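Local structure of HTH-type transcriptional regulator AscG (Escherichia coli K12, 3DBI) at residues A[182-187]-A[243-248]; A[218-223]-A[237-242]; A[163-168]-A[196-201]. The protein represses transcription of the asc operon, acting as a sequence-specific DNA-binding regulator of the LacI family. All coordinates share one frame; numbering follows the deposited sequence.

Interaction 1: residues A[182-187]-A[243-248]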
loop_
_atom_site.group_PDB
_atom_site.type_symbol
_atom_site.label_atom_id
_atom_site.label_comp_id
_atom_site.label_asym_id
_atom_site.label_seq_id
_atom_site.Cartn_x
_atom_site.Cartn_y
_atom_site.Cartn_z
ATOM N N GLN A 182 -8.724 -8.825 31.535
ATOM C CA GLN A 182 -8.460 -10.199 31.943
ATOM C C GLN A 182 -8.869 -11.178 30.850
ATOM O O GLN A 182 -8.192 -12.178 30.619
ATOM C CB GLN A 182 -9.185 -10.521 33.256
ATOM C CG GLN A 182 -8.625 -9.794 34.485
ATOM C CD GLN A 182 -7.287 -10.357 34.949
ATOM O OE1 GLN A 182 -7.187 -11.527 35.331
ATOM N NE2 GLN A 182 -6.253 -9.520 34.923
ATOM N N GLU A 183 -9.975 -10.880 30.179
ATOM C CA GLU A 183 -10.448 -11.697 29.067
ATOM C C GLU A 183 -10.168 -10.979 27.744
ATOM O O GLU A 183 -10.851 -10.008 27.395
ATOM C CB GLU A 183 -11.940 -12.005 29.226
ATOM C CG GLU A 183 -12.282 -12.888 30.427
ATOM C CD GLU A 183 -13.767 -12.866 30.767
ATOM O OE1 GLU A 183 -14.232 -11.859 31.345
ATOM O OE2 GLU A 183 -14.469 -13.856 30.463
ATOM N N ILE A 184 -9.149 -11.459 27.029
ATOM C CA ILE A 184 -8.653 -10.819 25.806
ATOM C C ILE A 184 -8.747 -11.762 24.601
ATOM O O ILE A 184 -8.142 -12.841 24.588
ATOM C CB ILE A 184 -7.182 -10.339 25.965
ATOM C CG1 ILE A 184 -7.043 -9.368 27.143
ATOM C CG2 ILE A 184 -6.675 -9.697 24.666
ATOM C CD1 ILE A 184 -5.611 -9.137 27.594
ATOM N N ALA A 185 -9.508 -11.347 23.592
ATOM C CA ALA A 185 -9.639 -12.103 22.354
ATOM C C ALA A 185 -8.455 -11.845 21.406
ATOM O O ALA A 185 -7.804 -10.798 21.494
ATOM C CB ALA A 185 -10.958 -11.763 21.678
ATOM N N PHE A 186 -8.178 -12.803 20.517
ATOM C CA PHE A 186 -7.064 -12.697 19.569
ATOM C C PHE A 186 -7.479 -13.155 18.173
ATOM O O PHE A 186 -8.028 -14.250 18.001
ATOM C CB PHE A 186 -5.855 -13.498 20.048
ATOM C CG PHE A 186 -4.575 -13.233 19.268
ATOM C CD1 PHE A 186 -3.661 -12.288 19.712
ATOM C CD2 PHE A 186 -4.269 -13.960 18.117
ATOM C CE1 PHE A 186 -2.478 -12.048 19.021
ATOM C CE2 PHE A 186 -3.091 -13.722 17.414
ATOM C CZ PHE A 186 -2.193 -12.762 17.873
ATOM N N LEU A 187 -7.211 -12.305 17.180
ATOM C CA LEU A 187 -7.398 -12.667 15.781
ATOM C C LEU A 187 -6.038 -12.897 15.122
ATOM O O LEU A 187 -5.178 -12.017 15.144
ATOM C CB LEU A 187 -8.198 -11.588 15.040
ATOM C CG LEU A 187 -9.576 -11.211 15.604
ATOM C CD1 LEU A 187 -10.255 -10.181 14.738
ATOM C CD2 LEU A 187 -10.485 -12.422 15.753
ATOM N N PHE A 243 -15.236 -11.167 26.227
ATOM C CA PHE A 243 -13.969 -10.430 26.197
ATOM C C PHE A 243 -14.207 -8.928 26.294
ATOM O O PHE A 243 -15.217 -8.409 25.804
ATOM C CB PHE A 243 -13.146 -10.769 24.935
ATOM C CG PHE A 243 -13.917 -10.627 23.644
ATOM C CD1 PHE A 243 -14.737 -11.658 23.185
ATOM C CD2 PHE A 243 -13.819 -9.468 22.884
ATOM C CE1 PHE A 243 -15.459 -11.526 22.006
ATOM C CE2 PHE A 243 -14.534 -9.333 21.691
ATOM C CZ PHE A 243 -15.352 -10.363 21.254
ATOM N N SER A 244 -13.272 -8.241 26.939
ATOM C CA SER A 244 -13.321 -6.785 27.058
ATOM C C SER A 244 -12.270 -6.155 26.141
ATOM O O SER A 244 -12.202 -4.932 25.986
ATOM C CB SER A 244 -13.078 -6.369 28.506
ATOM O OG SER A 244 -11.820 -6.841 28.951
ATOM N N ALA A 245 -11.447 -7.007 25.540
ATOM C CA ALA A 245 -10.399 -6.554 24.642
ATOM C C ALA A 245 -10.206 -7.535 23.495
ATOM O O ALA A 245 -10.460 -8.736 23.638
ATOM C CB ALA A 245 -9.097 -6.339 25.398
ATOM N N LEU A 246 -9.767 -7.008 22.357
ATOM C CA LEU A 246 -9.472 -7.817 21.184
ATOM C C LEU A 246 -8.186 -7.330 20.541
ATOM O O LEU A 246 -7.993 -6.131 20.331
ATOM C CB LEU A 246 -10.636 -7.774 20.187
ATOM C CG LEU A 246 -10.516 -8.574 18.880
ATOM C CD1 LEU A 246 -11.834 -9.241 18.543
ATOM C CD2 LEU A 246 -10.039 -7.712 17.700
ATOM N N VAL A 247 -7.311 -8.276 20.230
ATOM C CA VAL A 247 -6.074 -7.994 19.535
ATOM C C VAL A 247 -6.171 -8.586 18.137
ATOM O O VAL A 247 -6.230 -9.811 17.973
ATOM C CB VAL A 247 -4.878 -8.628 20.259
ATOM C CG1 VAL A 247 -3.568 -8.310 19.529
ATOM C CG2 VAL A 247 -4.819 -8.149 21.678
ATOM N N ALA A 248 -6.209 -7.723 17.130
ATOM C CA ALA A 248 -6.116 -8.192 15.752
ATOM C C ALA A 248 -4.656 -8.138 15.337
ATOM O O ALA A 248 -3.925 -7.240 15.763
ATOM C CB ALA A 248 -6.960 -7.348 14.852
#

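Interaction 2: residues A[218-223]-A[237-242]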
loop_
_atom_site.group_PDB
_atom_site.type_symbol
_atom_site.label_atom_id
_atom_site.label_comp_id
_atom_site.label_asym_id
_atom_site.label_seq_id
_atom_site.Cartn_x
_atom_site.Cartn_y
_atom_site.Cartn_z
ATOM N N LEU A 218 -11.231 -17.933 22.799
ATOM C CA LEU A 218 -10.972 -16.519 22.517
ATOM C C LEU A 218 -10.046 -16.283 21.315
ATOM O O LEU A 218 -9.788 -15.134 20.947
ATOM C CB LEU A 218 -10.390 -15.824 23.755
ATOM C CG LEU A 218 -11.206 -15.760 25.049
ATOM C CD1 LEU A 218 -10.371 -15.148 26.162
ATOM C CD2 LEU A 218 -12.493 -14.984 24.854
ATOM N N ILE A 219 -9.554 -17.360 20.707
ATOM C CA ILE A 219 -8.634 -17.261 19.575
ATOM C C ILE A 219 -9.353 -17.634 18.282
ATOM O O ILE A 219 -9.883 -18.740 18.160
ATOM C CB ILE A 219 -7.393 -18.165 19.767
ATOM C CG1 ILE A 219 -6.613 -17.751 21.014
ATOM C CG2 ILE A 219 -6.500 -18.113 18.543
ATOM C CD1 ILE A 219 -5.607 -18.789 21.493
ATOM N N ALA A 220 -9.380 -16.706 17.324
ATOM C CA ALA A 220 -9.968 -16.973 16.007
ATOM C C ALA A 220 -8.995 -16.752 14.845
ATOM O O ALA A 220 -8.135 -15.869 14.884
ATOM C CB ALA A 220 -11.235 -16.164 15.804
ATOM N N ASN A 221 -9.155 -17.585 13.821
ATOM C CA ASN A 221 -8.325 -17.585 12.620
ATOM C C ASN A 221 -8.640 -16.391 11.739
ATOM O O ASN A 221 -9.802 -15.996 11.611
ATOM C CB ASN A 221 -8.590 -18.871 11.829
ATOM C CG ASN A 221 -7.732 -18.989 10.575
ATOM O OD1 ASN A 221 -6.510 -19.129 10.647
ATOM N ND2 ASN A 221 -8.379 -18.947 9.417
ATOM N N GLY A 222 -7.607 -15.823 11.127
ATOM C CA GLY A 222 -7.792 -14.765 10.144
ATOM C C GLY A 222 -6.852 -14.909 8.967
ATOM O O GLY A 222 -6.034 -15.834 8.910
ATOM N N LYS A 223 -6.966 -13.969 8.034
ATOM C CA LYS A 223 -6.272 -14.024 6.749
ATOM C C LYS A 223 -5.630 -12.680 6.377
ATOM O O LYS A 223 -5.439 -12.400 5.189
ATOM C CB LYS A 223 -7.258 -14.436 5.645
ATOM C CG LYS A 223 -7.572 -15.918 5.573
ATOM C CD LYS A 223 -8.895 -16.178 4.844
ATOM C CE LYS A 223 -8.806 -15.893 3.345
ATOM N NZ LYS A 223 -10.127 -16.067 2.677
ATOM N N LEU A 237 -18.365 -14.291 18.591
ATOM C CA LEU A 237 -19.660 -13.987 19.171
ATOM C C LEU A 237 -20.631 -15.163 19.111
ATOM O O LEU A 237 -21.499 -15.296 19.975
ATOM C CB LEU A 237 -20.277 -12.756 18.505
ATOM C CG LEU A 237 -19.566 -11.409 18.702
ATOM C CD1 LEU A 237 -20.331 -10.318 17.973
ATOM C CD2 LEU A 237 -19.347 -11.044 20.182
ATOM N N GLU A 238 -20.479 -16.011 18.100
ATOM C CA GLU A 238 -21.361 -17.160 17.948
ATOM C C GLU A 238 -21.073 -18.250 18.975
ATOM O O GLU A 238 -22.000 -18.833 19.536
ATOM C CB GLU A 238 -21.295 -17.734 16.536
ATOM C CG GLU A 238 -22.388 -18.772 16.284
ATOM C CD GLU A 238 -22.289 -19.441 14.927
ATOM O OE1 GLU A 238 -21.213 -19.388 14.288
ATOM O OE2 GLU A 238 -23.307 -20.034 14.511
ATOM N N ARG A 239 -19.793 -18.511 19.232
ATOM C CA ARG A 239 -19.409 -19.498 20.239
ATOM C C ARG A 239 -19.464 -18.926 21.672
ATOM O O ARG A 239 -18.997 -19.560 22.623
ATOM C CB ARG A 239 -18.055 -20.153 19.896
ATOM C CG ARG A 239 -16.845 -19.217 19.881
ATOM C CD ARG A 239 -15.550 -19.949 19.518
ATOM N NE ARG A 239 -15.189 -19.853 18.113
ATOM C CZ ARG A 239 -14.001 -19.496 17.626
ATOM N NH1 ARG A 239 -12.975 -19.175 18.411
ATOM N NH2 ARG A 239 -13.846 -19.474 16.312
ATOM N N GLY A 240 -20.044 -17.730 21.803
ATOM C CA GLY A 240 -20.360 -17.113 23.093
ATOM C C GLY A 240 -19.179 -16.692 23.945
ATOM O O GLY A 240 -19.281 -16.638 25.175
ATOM N N ALA A 241 -18.058 -16.398 23.293
ATOM C CA ALA A 241 -16.852 -15.947 23.983
ATOM C C ALA A 241 -17.068 -14.565 24.592
ATOM O O ALA A 241 -17.725 -13.708 23.999
ATOM C CB ALA A 241 -15.661 -15.938 23.029
ATOM N N LYS A 242 -16.537 -14.367 25.792
ATOM C CA LYS A 242 -16.675 -13.091 26.483
ATOM C C LYS A 242 -15.308 -12.437 26.614
ATOM O O LYS A 242 -14.344 -13.072 27.049
ATOM C CB LYS A 242 -17.334 -13.268 27.861
ATOM C CG LYS A 242 -18.743 -13.869 27.837
ATOM C CD LYS A 242 -19.769 -12.909 27.255
ATOM C CE LYS A 242 -21.112 -13.598 27.066
ATOM N NZ LYS A 242 -22.106 -12.704 26.413
#

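Interaction 3: residues A[163-168]-A[196-201]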
loop_
_atom_site.group_PDB
_atom_site.type_symbol
_atom_site.label_atom_id
_atom_site.label_comp_id
_atom_site.label_asym_id
_atom_site.label_seq_id
_atom_site.Cartn_x
_atom_site.Cartn_y
_atom_site.Cartn_z
ATOM N N CYS A 163 12.744 -8.252 13.342
ATOM C CA CYS A 163 12.023 -7.611 14.416
ATOM C C CYS A 163 11.481 -8.710 15.329
ATOM O O CYS A 163 10.987 -9.739 14.848
ATOM C CB CYS A 163 10.897 -6.770 13.821
ATOM S SG CYS A 163 9.823 -6.027 15.006
ATOM N N ASP A 164 11.586 -8.510 16.638
ATOM C CA ASP A 164 11.093 -9.505 17.584
ATOM C C ASP A 164 9.574 -9.396 17.713
ATOM O O ASP A 164 9.061 -8.773 18.653
ATOM C CB ASP A 164 11.783 -9.362 18.950
ATOM C CG ASP A 164 11.662 -10.623 19.819
ATOM O OD1 ASP A 164 10.834 -11.516 19.513
ATOM O OD2 ASP A 164 12.397 -10.715 20.828
ATOM N N HIS A 165 8.871 -10.024 16.767
ATOM C CA HIS A 165 7.405 -9.968 16.693
ATOM C C HIS A 165 6.711 -10.666 17.862
ATOM O O HIS A 165 5.594 -10.290 18.226
ATOM C CB HIS A 165 6.887 -10.528 15.360
ATOM C CG HIS A 165 7.193 -9.658 14.182
ATOM N ND1 HIS A 165 6.668 -8.392 14.032
ATOM C CD2 HIS A 165 7.982 -9.870 13.101
ATOM C CE1 HIS A 165 7.121 -7.862 12.910
ATOM N NE2 HIS A 165 7.923 -8.737 12.327
ATOM N N LYS A 166 7.371 -11.674 18.428
ATOM C CA LYS A 166 6.925 -12.346 19.659
ATOM C C LYS A 166 6.933 -11.423 20.893
ATOM O O LYS A 166 5.925 -11.330 21.594
ATOM C CB LYS A 166 7.767 -13.607 19.899
ATOM C CG LYS A 166 7.874 -14.068 21.347
ATOM C CD LYS A 166 6.990 -15.257 21.662
ATOM C CE LYS A 166 7.821 -16.530 21.739
ATOM N NZ LYS A 166 7.345 -17.451 22.812
ATOM N N GLN A 167 8.056 -10.742 21.136
ATOM C CA GLN A 167 8.212 -9.833 22.283
ATOM C C GLN A 167 7.332 -8.595 22.119
ATOM O O GLN A 167 6.741 -8.112 23.082
ATOM C CB GLN A 167 9.691 -9.436 22.462
ATOM C CG GLN A 167 10.018 -8.586 23.704
ATOM C CD GLN A 167 9.676 -9.288 25.022
ATOM O OE1 GLN A 167 10.084 -10.427 25.261
ATOM N NE2 GLN A 167 8.922 -8.603 25.881
ATOM N N THR A 168 7.240 -8.109 20.882
ATOM C CA THR A 168 6.387 -6.981 20.531
ATOM C C THR A 168 4.923 -7.285 20.867
ATOM O O THR A 168 4.225 -6.455 21.470
ATOM C CB THR A 168 6.549 -6.623 19.037
ATOM O OG1 THR A 168 7.894 -6.186 18.792
ATOM C CG2 THR A 168 5.609 -5.522 18.642
ATOM N N SER A 196 2.665 -14.166 12.079
ATOM C CA SER A 196 1.394 -14.542 12.697
ATOM C C SER A 196 1.549 -15.605 13.783
ATOM O O SER A 196 0.803 -15.603 14.768
ATOM C CB SER A 196 0.432 -15.051 11.631
ATOM O OG SER A 196 -0.710 -15.653 12.201
ATOM N N ILE A 197 2.506 -16.513 13.575
ATOM C CA ILE A 197 2.889 -17.521 14.567
ATOM C C ILE A 197 3.495 -16.830 15.792
ATOM O O ILE A 197 3.072 -17.093 16.924
ATOM C CB ILE A 197 3.867 -18.572 13.959
ATOM C CG1 ILE A 197 3.098 -19.548 13.063
ATOM C CG2 ILE A 197 4.624 -19.346 15.042
ATOM C CD1 ILE A 197 3.973 -20.270 12.037
ATOM N N GLU A 198 4.405 -15.921 15.525
ATOM C CA GLU A 198 5.099 -15.209 16.541
ATOM C C GLU A 198 4.189 -14.359 17.389
ATOM O O GLU A 198 4.374 -14.259 18.567
ATOM C CB GLU A 198 6.161 -14.351 15.898
ATOM C CG GLU A 198 7.501 -15.003 15.844
ATOM C CD GLU A 198 8.264 -14.732 14.568
ATOM O OE1 GLU A 198 8.230 -15.582 13.666
ATOM O OE2 GLU A 198 8.932 -13.687 14.482
ATOM N N ARG A 199 3.218 -13.717 16.777
ATOM C CA ARG A 199 2.304 -12.806 17.470
ATOM C C ARG A 199 1.324 -13.538 18.389
ATOM O O ARG A 199 1.050 -13.079 19.503
ATOM C CB ARG A 199 1.597 -11.860 16.487
ATOM C CG ARG A 199 2.523 -10.747 15.998
ATOM C CD ARG A 199 1.846 -9.719 15.105
ATOM N NE ARG A 199 2.845 -8.835 14.494
ATOM C CZ ARG A 199 2.660 -8.149 13.365
ATOM N NH1 ARG A 199 1.513 -8.244 12.699
ATOM N NH2 ARG A 199 3.642 -7.390 12.884
ATOM N N LEU A 200 0.829 -14.685 17.930
ATOM C CA LEU A 200 -0.004 -15.565 18.752
ATOM C C LEU A 200 0.770 -16.150 19.935
ATOM O O LEU A 200 0.214 -16.320 21.025
ATOM C CB LEU A 200 -0.582 -16.697 17.904
ATOM C CG LEU A 200 -1.401 -17.781 18.620
ATOM C CD1 LEU A 200 -2.647 -17.199 19.285
ATOM C CD2 LEU A 200 -1.776 -18.898 17.678
ATOM N N ALA A 201 2.049 -16.447 19.708
ATOM C CA ALA A 201 2.929 -16.961 20.749
ATOM C C ALA A 201 3.119 -15.932 21.868
ATOM O O ALA A 201 2.967 -16.263 23.047
ATOM C CB ALA A 201 4.270 -17.389 20.154
#

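Interaction 1: residues A[182-187]-A[243-248]
F186 turns its ring anti to the backbone nitrogen (chi1 -169°), as V247 does its CG1 branch, and across two adjoining parallel strands this brings CE1 of F186 to 3.9 Å from CG1 of V247. The second branch of the valine points the other way along the strand, where its CG2 lies 3.8 Å from CG2 of I184. V247 thus fits against both neighbours on the sheet face of I184, F186 and A245, a face packed by helix 165-178 and, at F186, by the ring of Y203. On the reverse face CD1 of L187 meets CD2 of L246 at 3.9 Å, under helices 226-238 and 251-263. At the strand entrance CB of A185 sits over one face of the F243 ring, 4.0 Å from its centroid and 21° off the normal.

The backbones are stitched in the staggered parallel pattern expected of this Rossmann-like, periplasmic-binding-protein sheet. A185 N donates to A245 O at 2.8 Å, A185 O accepts from V247 N, and L187 N donates to V247 O. Before the strands the register slips one residue: E183 O accepts from S244 N, not from A245 N, while S244 OG is engaged by H181. Were F186 cut back to an alanine, V247 would probably lose the ring along its CG1 branch and a gap open towards Y203. The chemistry is that of a buried core: main-chain polar atoms pair mostly with one another, the hydroxyls of Y203 and S249 taking I184 O and L187 O, and side chains meet almost entirely through hydrocarbon.

Interaction 2: residues A[218-223]-A[237-242]
L218 lays its CD2 methyl against the loop that follows helix 226-238, 3.8 Å from CB of A241 and nearer still, at 3.4 Å, to the carbonyl oxygen of K242. The motif here is a Schellman helix end within a beta-alpha-beta crossover: the chain leaves strand 219-220, runs through helix 226-238 and turns back toward strand 245-248. G240, with positive phi, is the C-prime residue; A241 N reaches back to the carbonyl of L236, while the bond from G240 N to L237 O is weak at 3.4 Å. The turn directs the methyl of A241 at L218, whose CB points away from the loop although the end of the side chain comes back to it.

R239, the first residue beyond the helix, supplies the polar half of the contact. Its side chain starts between the backbone N and the carbonyl carbon (chi1 64°) and bends at chi3, which carries the guanidinium over to the edge strand. There NH1 is shared between two alternate carbonyls, those of K217 and I219. The second bond, from R239 NH1 to I219 O, is 3.1 Å long; the oxygen lies close to the guanidinium plane, whereas the nitrogen stands 55° out of the carbonyl plane.

Interaction 3: residues A[163-168]-A[196-201]
K166 and E198 bring two helices together so closely that their CA atoms are 4.6 Å apart, and the link between the backbones is a CA-H...O contact. CA of K166 points its hydrogen at the carbonyl oxygen of E198, 3.4 Å away with an angle of 148° at the hydrogen. CB of A201 takes CD of K166 at 3.8 Å, the bent lysine chain passing beside the alanine.

On the other flank, the guanidinium of R199 stands steeply to the imidazole of H165, their planes 74° apart. ND1 of H165 lies near the guanidinium plane, 3.4 Å from NH2 of R199. The opposite ring nitrogen, NE2, is hydrogen-bonded to OD1 of N150, and SG of C163 rests over one face of the ring. The carboxylate of E198 reaches back to the first turn of helix 165-178, where its OE2 is 3.9 Å from CB of H165. D164 is the N-cap, its OD1 taking a weak bond from Q167 N; separately, its carbonyl oxygen accepts from both T168 N and T168 OG1, the latter at 2.8 Å.

A carboxylate beside the start of a helix would probably be favoured by the helix dipole, but that of D164 nearby would probably work against it, so the net effect of E198 on a junction otherwise made by close backbones and side-chain packing stays open.

The three contacts show how one domain is built outward from a mostly parallel sheet. Interactions 1 and 2, their centres about 9 Å apart, share strand 184-187: F186 N to L218 O and F186 O to A220 N, both 2.9 Å, probably hydrogen-bond it to the edge strand. Interaction 3 is the next layer, its centre about 16 Å from that of interaction 1, where CZ of F186 comes within 3.6 Å of L200 N. Interactions 2 and 3 barely meet, through I219 CD1 and L200 CD1 at 4.0 Å. Only interaction 3 is centred about 8 Å from the chain's centre, consistent with a place near the cleft between lobes where LacI-family proteins typically bind effectors.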